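Local coordinates for branched-chain-amino-acid aminotransferase (Pseudomonas sp. UW4, PDB 6JIF), which catalyses the reversible, pyridoxal phosphate-dependent transfer of the amino group of branched-chain amino acids to 2-oxoglutarate, giving branched-chain 2-oxo acids and glutamate, at residues 185-190 and 224-230; 234-238 and 288-294; 274-279 and 349-355. All blocks are in the same frame, centred on the assembly; numbering follows the deposited sequence.

Interaction 1: residues 185-190 and 224-230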
loop_
_atom_site.group_PDB
_atom_site.type_symbol
_atom_site.label_atom_id
_atom_site.label_comp_id
_atom_site.label_asym_id
_atom_site.label_seq_id
_atom_site.Cartn_x
_atom_site.Cartn_y
_atom_site.Cartn_z
ATOM N N HIS B 185 18.188 -13.307 18.004
ATOM C CA HIS B 185 16.749 -13.140 18.142
ATOM C C HIS B 185 16.096 -14.254 17.373
ATOM O O HIS B 185 16.660 -14.717 16.378
ATOM C CB HIS B 185 16.259 -11.819 17.522
ATOM C CG HIS B 185 16.979 -10.651 18.054
ATOM N ND1 HIS B 185 16.487 -9.881 19.077
ATOM C CD2 HIS B 185 18.224 -10.193 17.800
ATOM C CE1 HIS B 185 17.381 -8.974 19.413
ATOM N NE2 HIS B 185 18.445 -9.140 18.651
ATOM N N ASN B 186 14.900 -14.651 17.819
ATOM C CA ASN B 186 14.098 -15.691 17.160
ATOM C C ASN B 186 13.020 -15.057 16.290
ATOM O O ASN B 186 12.419 -14.051 16.686
ATOM C CB ASN B 186 13.443 -16.649 18.158
ATOM C CG ASN B 186 14.484 -17.400 18.969
ATOM O OD1 ASN B 186 15.593 -17.616 18.512
ATOM N ND2 ASN B 186 14.126 -17.795 20.194
ATOM N N PHE B 187 12.775 -15.668 15.119
ATOM C CA PHE B 187 11.748 -15.188 14.177
ATOM C C PHE B 187 10.851 -16.349 13.794
ATOM O O PHE B 187 11.235 -17.511 13.960
ATOM C CB PHE B 187 12.372 -14.557 12.907
ATOM C CG PHE B 187 13.238 -13.337 13.180
ATOM C CD1 PHE B 187 14.511 -13.479 13.656
ATOM C CD2 PHE B 187 12.733 -12.052 12.947
ATOM C CE1 PHE B 187 15.322 -12.343 13.895
ATOM C CE2 PHE B 187 13.500 -10.959 13.175
ATOM C CZ PHE B 187 14.823 -11.106 13.668
ATOM N N GLN B 188 9.644 -16.042 13.282
ATOM C CA GLN B 188 8.631 -17.050 12.957
ATOM C C GLN B 188 8.210 -16.962 11.492
ATOM O O GLN B 188 7.879 -15.879 11.011
ATOM C CB GLN B 188 7.394 -16.856 13.811
ATOM C CG GLN B 188 6.368 -17.955 13.619
ATOM C CD GLN B 188 5.138 -17.694 14.409
ATOM O OE1 GLN B 188 4.498 -16.650 14.292
ATOM N NE2 GLN B 188 4.790 -18.655 15.266
ATOM N N ILE B 189 8.204 -18.088 10.789
ATOM C CA ILE B 189 7.671 -18.064 9.402
ATOM C C ILE B 189 6.211 -17.653 9.416
ATOM O O ILE B 189 5.420 -18.110 10.237
ATOM C CB ILE B 189 7.847 -19.433 8.718
ATOM C CG1 ILE B 189 9.326 -19.743 8.526
ATOM C CG2 ILE B 189 7.085 -19.500 7.375
ATOM C CD1 ILE B 189 10.182 -18.626 7.921
ATOM N N SER B 190 5.828 -16.775 8.474
ATOM C CA SER B 190 4.444 -16.342 8.379
ATOM C C SER B 190 3.752 -17.017 7.202
ATOM O O SER B 190 4.378 -17.338 6.195
ATOM C CB SER B 190 4.377 -14.822 8.190
ATOM O OG SER B 190 3.022 -14.404 8.027
ATOM N N PHE B 224 7.815 -13.637 19.091
ATOM C CA PHE B 224 8.957 -13.619 18.191
ATOM C C PHE B 224 9.304 -12.186 17.820
ATOM O O PHE B 224 8.471 -11.280 17.902
ATOM C CB PHE B 224 8.659 -14.433 16.913
ATOM C CG PHE B 224 8.489 -15.906 17.217
ATOM C CD1 PHE B 224 9.605 -16.726 17.328
ATOM C CD2 PHE B 224 7.235 -16.446 17.407
ATOM C CE1 PHE B 224 9.481 -18.056 17.674
ATOM C CE2 PHE B 224 7.096 -17.803 17.691
ATOM C CZ PHE B 224 8.242 -18.599 17.816
ATOM N N ALA B 225 10.554 -12.005 17.391
ATOM C CA ALA B 225 10.986 -10.654 17.038
ATOM C C ALA B 225 10.223 -10.119 15.825
ATOM O O ALA B 225 9.900 -8.923 15.790
ATOM C CB ALA B 225 12.509 -10.594 16.810
ATOM N N ASP B 226 9.936 -10.964 14.832
ATOM C CA ASP B 226 9.161 -10.543 13.662
ATOM C C ASP B 226 8.780 -11.783 12.871
ATOM O O ASP B 226 9.135 -12.907 13.219
ATOM C CB ASP B 226 9.937 -9.534 12.790
ATOM C CG ASP B 226 9.018 -8.497 12.092
ATOM O OD1 ASP B 226 7.853 -8.772 11.704
ATOM O OD2 ASP B 226 9.486 -7.366 11.902
ATOM N N ALA B 227 8.030 -11.546 11.794
ATOM C CA ALA B 227 7.660 -12.565 10.828
ATOM C C ALA B 227 8.727 -12.641 9.750
ATOM O O ALA B 227 9.362 -11.644 9.412
ATOM C CB ALA B 227 6.319 -12.223 10.181
ATOM N N ILE B 228 8.913 -13.832 9.218
ATOM C CA ILE B 228 9.731 -14.033 8.028
ATOM C C ILE B 228 8.772 -14.416 6.907
ATOM O O ILE B 228 7.862 -15.225 7.109
ATOM C CB ILE B 228 10.818 -15.103 8.248
ATOM C CG1 ILE B 228 11.934 -14.540 9.123
ATOM C CG2 ILE B 228 11.428 -15.518 6.914
ATOM C CD1 ILE B 228 13.000 -15.579 9.540
ATOM N N TYR B 229 8.963 -13.806 5.747
ATOM C CA TYR B 229 8.104 -13.965 4.564
ATOM C C TYR B 229 8.808 -14.861 3.570
ATOM O O TYR B 229 10.017 -14.685 3.313
ATOM C CB TYR B 229 7.791 -12.609 3.916
ATOM C CG TYR B 229 7.078 -11.721 4.888
ATOM C CD1 TYR B 229 5.721 -11.881 5.082
ATOM C CD2 TYR B 229 7.788 -10.794 5.684
ATOM C CE1 TYR B 229 5.047 -11.103 6.015
ATOM C CE2 TYR B 229 7.133 -10.010 6.646
ATOM C CZ TYR B 229 5.756 -10.200 6.814
ATOM O OH TYR B 229 5.069 -9.440 7.734
ATOM N N LEU B 230 8.041 -15.812 3.032
ATOM C CA LEU B 230 8.484 -16.725 1.992
ATOM C C LEU B 230 8.023 -16.219 0.631
ATOM O O LEU B 230 7.165 -15.339 0.530
ATOM C CB LEU B 230 7.940 -18.154 2.242
ATOM C CG LEU B 230 8.325 -18.734 3.626
ATOM C CD1 LEU B 230 7.903 -20.168 3.632
ATOM C CD2 LEU B 230 9.821 -18.657 3.946
HETATM O O HOH W 1 5.338 -15.917 3.930
#
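I189 and I228 face each other on neighbouring parallel strands, and the tightest packing of this contact lies between them. I189 CD1 comes to 3.5 Å from I228 CG2, closer than carbons usually stand, while the side chains of I189 and L230 cross at about a right angle, I189 CG2 touching L230 CD1. On the same face, I228 CD1 rests 3.6 Å from F187 CB. Branched aliphatic chains suit this place, because I238 and V241 of strand 238-241 and I291 of a loop close over the patch. The F187 ring takes the methyl of A225 over one face, 4.0 Å from CB to the ring centroid.

On the other face the packing is looser and partly open to solvent at the F224 end, around Q188 and N186, whereas S190 and A227 are buried. At that end Q188 carries CG trans to its own backbone nitrogen (chi1 -174°), and its extended chain crosses the F224 ring: CB sits over the ring face, and NE2 reaches 3.5 Å from CE2 before bonding to D316. N186 CB meets the same ring at its edge. A serine at F224 would probably leave the aliphatic stem of Q188 without its aromatic cover and open a gap beside N186.

Four backbone hydrogen bonds stitch the segments together, among them I228 N to Q188 O at 2.9 Å and S190 N to I228 O at 2.9 Å. D226 OD1 is occupied locally, accepting from A227 N at 2.8 Å. The strand directions diverge by 41°, a marked twist. Helix 206-221 connects the two strands and packs on the Q188 and S190 side, so strand 185-189, this helix and strand 227-230 form a beta-alpha-beta crossover within the mixed sheet of a class IV aminotransferase.

Interaction 2: residues 234-238 and 288-294; sequences THTKI and DVFIDKL
K237 and F290 form a single backbone bridge, their CA atoms 4.4 Å apart, flanked by two hydrogen bonds: I291 N to T236 O at 2.9 Å and I238 N to V289 O at 2.9 Å. The two bonds bracket these residues, as round a non-hydrogen-bonded pair, but only at this one step, between loops that cross steeply. The first bond is straight at hydrogen (170°), though its donor is tilted from the carbonyl plane of T236. Water 3 extends the link, accepting from V289 N and donating to I238 O.

The segment 234-238 closes the beta hairpin of strands 227-230 and 238-241, whose turn is pinned by D231 OD1 accepting from T236 N and K237 N.

On the outer side K237 lies alongside F290, pointing the same way, with CG 3.8 Å from CD1 of the ring. Its CD passes 3.6 Å from D288 CG; beyond it a bend at chi3 (-67°) turns CE and NZ, and water 2 joins K237 NZ to D288 OD1, 4.4 Å away. Long, flexible lysine suits this wet edge. Inward, the hydrophobic I238 sends CD1 among V289 CG1, I291 CD1 and L294 CD2, each at 4.0 Å, with F246 also packed against it.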
loop_
_atom_site.group_PDB
_atom_site.type_symbol
_atom_site.label_atom_id
_atom_site.label_comp_id
_atom_site.label_asym_id
_atom_site.label_seq_id
_atom_site.Cartn_x
_atom_site.Cartn_y
_atom_site.Cartn_z
ATOM N N THR B 234 4.932 -19.883 -3.897
ATOM C CA THR B 234 5.025 -21.275 -3.427
ATOM C C THR B 234 5.259 -21.444 -1.944
ATOM O O THR B 234 5.100 -22.571 -1.444
ATOM C CB THR B 234 6.137 -22.063 -4.171
ATOM O OG1 THR B 234 7.430 -21.589 -3.804
ATOM C CG2 THR B 234 5.997 -21.909 -5.680
ATOM N N HIS B 235 5.700 -20.409 -1.237
ATOM C CA HIS B 235 6.029 -20.521 0.179
ATOM C C HIS B 235 6.992 -21.676 0.391
ATOM O O HIS B 235 6.923 -22.427 1.375
ATOM C CB HIS B 235 4.788 -20.654 1.044
ATOM C CG HIS B 235 4.124 -19.336 1.260
ATOM N ND1 HIS B 235 3.941 -18.786 2.504
ATOM C CD2 HIS B 235 3.608 -18.446 0.378
ATOM C CE1 HIS B 235 3.373 -17.593 2.385
ATOM N NE2 HIS B 235 3.133 -17.376 1.110
ATOM N N THR B 236 7.998 -21.721 -0.473
ATOM C CA THR B 236 9.100 -22.656 -0.259
ATOM C C THR B 236 10.453 -21.996 -0.031
ATOM O O THR B 236 11.400 -22.706 0.329
ATOM C CB THR B 236 9.212 -23.635 -1.442
ATOM O OG1 THR B 236 9.462 -22.928 -2.662
ATOM C CG2 THR B 236 7.945 -24.477 -1.518
ATOM N N LYS B 237 10.570 -20.684 -0.234
ATOM C CA LYS B 237 11.867 -19.995 -0.227
ATOM C C LYS B 237 11.797 -18.735 0.625
ATOM O O LYS B 237 10.819 -17.997 0.558
ATOM C CB LYS B 237 12.277 -19.629 -1.691
ATOM C CG LYS B 237 12.632 -20.825 -2.547
ATOM C CD LYS B 237 12.657 -20.481 -4.069
ATOM C CE LYS B 237 11.275 -20.140 -4.573
ATOM N NZ LYS B 237 11.138 -20.177 -6.095
ATOM N N ILE B 238 12.829 -18.476 1.432
ATOM C CA ILE B 238 12.857 -17.250 2.236
ATOM C C ILE B 238 13.030 -16.031 1.348
ATOM O O ILE B 238 13.863 -16.019 0.438
ATOM C CB ILE B 238 14.013 -17.324 3.246
ATOM C CG1 ILE B 238 13.721 -18.452 4.231
ATOM C CG2 ILE B 238 14.216 -15.974 4.000
ATOM C CD1 ILE B 238 14.870 -18.746 5.201
ATOM N N ASP B 288 18.270 -19.102 -4.487
ATOM C CA ASP B 288 17.082 -19.633 -3.806
ATOM C C ASP B 288 17.508 -20.178 -2.450
ATOM O O ASP B 288 18.417 -21.015 -2.366
ATOM C CB ASP B 288 16.438 -20.753 -4.608
ATOM C CG ASP B 288 15.756 -20.269 -5.870
ATOM O OD1 ASP B 288 15.410 -19.065 -5.942
ATOM O OD2 ASP B 288 15.518 -21.121 -6.770
ATOM N N VAL B 289 16.848 -19.710 -1.400
ATOM C CA VAL B 289 17.106 -20.119 -0.021
ATOM C C VAL B 289 15.884 -20.936 0.419
ATOM O O VAL B 289 14.846 -20.390 0.806
ATOM C CB VAL B 289 17.364 -18.905 0.882
ATOM C CG1 VAL B 289 17.596 -19.342 2.344
ATOM C CG2 VAL B 289 18.680 -18.057 0.433
ATOM N N PHE B 290 15.985 -22.258 0.353
ATOM C CA PHE B 290 14.836 -23.103 0.677
ATOM C C PHE B 290 14.559 -23.200 2.176
ATOM O O PHE B 290 15.464 -23.427 2.996
ATOM C CB PHE B 290 15.068 -24.476 0.064
ATOM C CG PHE B 290 14.937 -24.457 -1.439
ATOM C CD1 PHE B 290 13.665 -24.402 -2.039
ATOM C CD2 PHE B 290 16.042 -24.517 -2.256
ATOM C CE1 PHE B 290 13.534 -24.370 -3.445
ATOM C CE2 PHE B 290 15.930 -24.473 -3.674
ATOM C CZ PHE B 290 14.683 -24.420 -4.255
ATOM N N ILE B 291 13.274 -23.102 2.541
ATOM C CA ILE B 291 12.943 -23.138 3.985
ATOM C C ILE B 291 13.075 -24.551 4.562
ATOM O O ILE B 291 13.243 -24.700 5.787
ATOM C CB ILE B 291 11.536 -22.543 4.210
ATOM C CG1 ILE B 291 11.244 -22.331 5.705
ATOM C CG2 ILE B 291 10.454 -23.477 3.580
ATOM C CD1 ILE B 291 12.286 -21.513 6.469
ATOM N N ASP B 292 13.034 -25.593 3.713
ATOM C CA ASP B 292 13.259 -26.967 4.154
ATOM C C ASP B 292 14.762 -27.307 4.239
ATOM O O ASP B 292 15.111 -28.438 4.595
ATOM C CB ASP B 292 12.539 -27.963 3.224
ATOM C CG ASP B 292 12.927 -27.791 1.710
ATOM O OD1 ASP B 292 12.583 -26.704 1.109
ATOM O OD2 ASP B 292 13.520 -28.763 1.122
ATOM N N LYS B 293 15.649 -26.355 4.030
ATOM C CA LYS B 293 17.097 -26.610 4.079
ATOM C C LYS B 293 17.816 -25.648 5.000
ATOM O O LYS B 293 18.941 -25.227 4.698
ATOM C CB LYS B 293 17.701 -26.574 2.665
ATOM C CG LYS B 293 17.156 -27.702 1.743
ATOM C CD LYS B 293 17.487 -29.086 2.225
ATOM C CE LYS B 293 18.956 -29.416 2.244
ATOM N NZ LYS B 293 19.563 -29.391 0.908
ATOM N N LEU B 294 17.201 -25.281 6.157
ATOM C CA LEU B 294 17.893 -24.351 7.055
ATOM C C LEU B 294 19.202 -24.932 7.565
ATOM O O LEU B 294 20.108 -24.179 7.923
ATOM C CB LEU B 294 17.004 -23.987 8.253
ATOM C CG LEU B 294 15.745 -23.243 7.791
ATOM C CD1 LEU B 294 14.999 -22.747 9.021
ATOM C CD2 LEU B 294 16.144 -22.093 6.969
HETATM O O HOH W 2 13.132 -18.560 -7.426
HETATM O O HOH W 3 15.141 -17.315 -1.639
#

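Interaction 3: residues 274-279 and 349-355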
loop_
_atom_site.group_PDB
_atom_site.type_symbol
_atom_site.label_atom_id
_atom_site.label_comp_id
_atom_site.label_asym_id
_atom_site.label_seq_id
_atom_site.Cartn_x
_atom_site.Cartn_y
_atom_site.Cartn_z
ATOM N N GLU B 274 29.362 -6.459 -1.050
ATOM C CA GLU B 274 30.594 -5.854 -1.555
ATOM C C GLU B 274 31.735 -5.995 -0.550
ATOM O O GLU B 274 32.873 -6.275 -0.936
ATOM C CB GLU B 274 30.327 -4.389 -1.933
ATOM C CG GLU B 274 29.537 -4.381 -3.293
ATOM C CD GLU B 274 28.852 -3.080 -3.776
ATOM O OE1 GLU B 274 28.426 -2.219 -2.984
ATOM O OE2 GLU B 274 28.664 -2.985 -5.024
ATOM N N LEU B 275 31.458 -5.839 0.752
ATOM C CA LEU B 275 32.542 -5.976 1.723
ATOM C C LEU B 275 32.974 -7.427 1.832
ATOM O O LEU B 275 34.157 -7.712 1.942
ATOM C CB LEU B 275 32.137 -5.441 3.096
ATOM C CG LEU B 275 31.961 -3.920 3.146
ATOM C CD1 LEU B 275 31.247 -3.579 4.457
ATOM C CD2 LEU B 275 33.309 -3.171 3.021
ATOM N N ALA B 276 32.011 -8.357 1.791
ATOM C CA ALA B 276 32.336 -9.772 1.806
ATOM C C ALA B 276 33.262 -10.115 0.653
ATOM O O ALA B 276 34.261 -10.805 0.838
ATOM C CB ALA B 276 31.028 -10.609 1.705
ATOM N N LYS B 277 32.935 -9.639 -0.562
ATOM C CA LYS B 277 33.723 -10.004 -1.736
ATOM C C LYS B 277 35.062 -9.296 -1.776
ATOM O O LYS B 277 36.073 -9.903 -2.147
ATOM C CB LYS B 277 32.959 -9.685 -3.011
ATOM C CG LYS B 277 31.865 -10.661 -3.341
ATOM C CD LYS B 277 31.331 -10.282 -4.779
ATOM C CE LYS B 277 29.870 -10.706 -5.020
ATOM N NZ LYS B 277 29.302 -10.014 -6.232
ATOM N N THR B 278 35.082 -7.991 -1.502
ATOM C CA THR B 278 36.275 -7.204 -1.764
ATOM C C THR B 278 37.115 -6.915 -0.522
ATOM O O THR B 278 38.240 -6.414 -0.664
ATOM C CB THR B 278 35.912 -5.882 -2.442
ATOM O OG1 THR B 278 35.212 -5.062 -1.503
ATOM C CG2 THR B 278 34.970 -6.172 -3.608
ATOM N N ARG B 279 36.585 -7.125 0.680
ATOM C CA ARG B 279 37.373 -6.849 1.876
ATOM C C ARG B 279 37.565 -8.047 2.798
ATOM O O ARG B 279 38.542 -8.069 3.569
ATOM C CB ARG B 279 36.763 -5.655 2.659
ATOM C CG ARG B 279 36.912 -4.288 1.929
ATOM C CD ARG B 279 38.343 -3.840 1.885
ATOM N NE ARG B 279 38.388 -2.484 1.321
ATOM C CZ ARG B 279 38.216 -1.372 2.036
ATOM N NH1 ARG B 279 38.023 -1.447 3.333
ATOM N NH2 ARG B 279 38.252 -0.172 1.435
ATOM N N ILE B 349 37.367 2.328 9.563
ATOM C CA ILE B 349 37.914 1.486 8.497
ATOM C C ILE B 349 37.695 2.265 7.209
ATOM O O ILE B 349 36.587 2.749 6.960
ATOM C CB ILE B 349 37.207 0.114 8.407
ATOM C CG1 ILE B 349 37.450 -0.744 9.662
ATOM C CG2 ILE B 349 37.636 -0.679 7.110
ATOM C CD1 ILE B 349 36.503 -2.002 9.768
ATOM N N GLU B 350 38.741 2.381 6.400
ATOM C CA GLU B 350 38.627 3.157 5.186
ATOM C C GLU B 350 37.578 2.547 4.285
ATOM O O GLU B 350 37.597 1.337 4.025
ATOM C CB GLU B 350 39.981 3.254 4.482
ATOM C CG GLU B 350 39.935 4.097 3.215
ATOM C CD GLU B 350 41.267 4.158 2.480
ATOM O OE1 GLU B 350 42.277 3.611 2.959
ATOM O OE2 GLU B 350 41.308 4.842 1.437
ATOM N N ALA B 351 36.685 3.414 3.731
ATOM C CA ALA B 351 35.559 2.907 2.966
ATOM C C ALA B 351 35.930 2.595 1.523
ATOM O O ALA B 351 36.878 3.168 0.964
ATOM C CB ALA B 351 34.410 3.921 2.930
ATOM N N PRO B 352 35.167 1.713 0.886
ATOM C CA PRO B 352 35.261 1.570 -0.565
ATOM C C PRO B 352 34.965 2.877 -1.268
ATOM O O PRO B 352 34.293 3.767 -0.741
ATOM C CB PRO B 352 34.166 0.543 -0.890
ATOM C CG PRO B 352 34.011 -0.272 0.390
ATOM C CD PRO B 352 34.187 0.771 1.470
ATOM N N ALA B 353 35.444 2.951 -2.499
ATOM C CA ALA B 353 35.340 4.158 -3.298
ATOM C C ALA B 353 33.895 4.595 -3.454
ATOM O O ALA B 353 33.006 3.780 -3.742
ATOM C CB ALA B 353 35.935 3.909 -4.674
ATOM N N GLY B 354 33.659 5.872 -3.191
ATOM C CA GLY B 354 32.370 6.472 -3.460
ATOM C C GLY B 354 31.284 6.230 -2.428
ATOM O O GLY B 354 30.211 6.829 -2.546
ATOM N N TRP B 355 31.539 5.437 -1.389
ATOM C CA TRP B 355 30.497 5.106 -0.423
ATOM C C TRP B 355 30.171 6.264 0.521
ATOM O O TRP B 355 29.036 6.383 0.997
ATOM C CB TRP B 355 30.945 3.912 0.412
ATOM C CG TRP B 355 30.833 2.609 -0.282
ATOM C CD1 TRP B 355 30.842 2.368 -1.627
ATOM C CD2 TRP B 355 30.645 1.330 0.354
ATOM N NE1 TRP B 355 30.693 1.032 -1.859
ATOM C CE2 TRP B 355 30.615 0.370 -0.651
ATOM C CE3 TRP B 355 30.576 0.926 1.684
ATOM C CZ2 TRP B 355 30.433 -0.998 -0.373
ATOM C CZ3 TRP B 355 30.449 -0.430 1.963
ATOM C CH2 TRP B 355 30.369 -1.364 0.928
#
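The indole of W355 meets E274 at its edge, where E274 CB lies in the ring plane, 3.7 Å from CZ2. One face of the indole is covered from within its own segment by P352, whose CG stands 3.5 Å above the ring centre; P352 and W355 are the first and last residues of a type II beta turn, and G354 supplies its positive phi. L275 comes in obliquely, with CG 3.7 Å from W355 CH2 and CD2 reaching on to P352 CG, so leucine fills the notch between turn and ring. R95 makes a cation-pi contact with W355 and a salt bridge to E274 OE1, which is consistent with an acid at this position.

The other flat group is the R279 guanidinium. Its edge takes E350 O almost exactly in plane, gripped end-on by two nitrogens: NH1 at 2.9 Å, nearly in line with the carbonyl bond, and NH2 at 3.1 Å, from above the carbonyl plane. I349 CG2 also lies near the guanidinium plane, 3.9 Å beyond NH1. R279 has its chain bent at chi2 (-69°), which helps carry it from the end of helix 267-278 to the loop 349-355; NH1 also has a long, weak ion pair with E340. In that helix, T278 N and T278 OG1 reach E274 O from opposite faces of its plane, the hydroxyl at 2.7 Å.

In the fold
Interactions 1 and 2 adjoin, their centres 14 Å apart. L230 packs against the hairpin turn, with L230 CD1 3.3 Å from H235 O, and I189 CD1 lies 3.9 Å from I291 CD1, so the hydrophobic patches of both contacts run together. Interaction 3 stands apart, its centre 30 Å from those of the other two. All three lie beyond the immediate shell of the cofactor: the side chains of Y229, I238 and E274 are about 7, 10 and 11 Å from pyridoxal phosphate. The pocket is reached through neighbouring residues: Y229 touches R194, strand 238-241 carries E240, and helix 267-278, whose far end bears interaction 3, begins with I267 and T268.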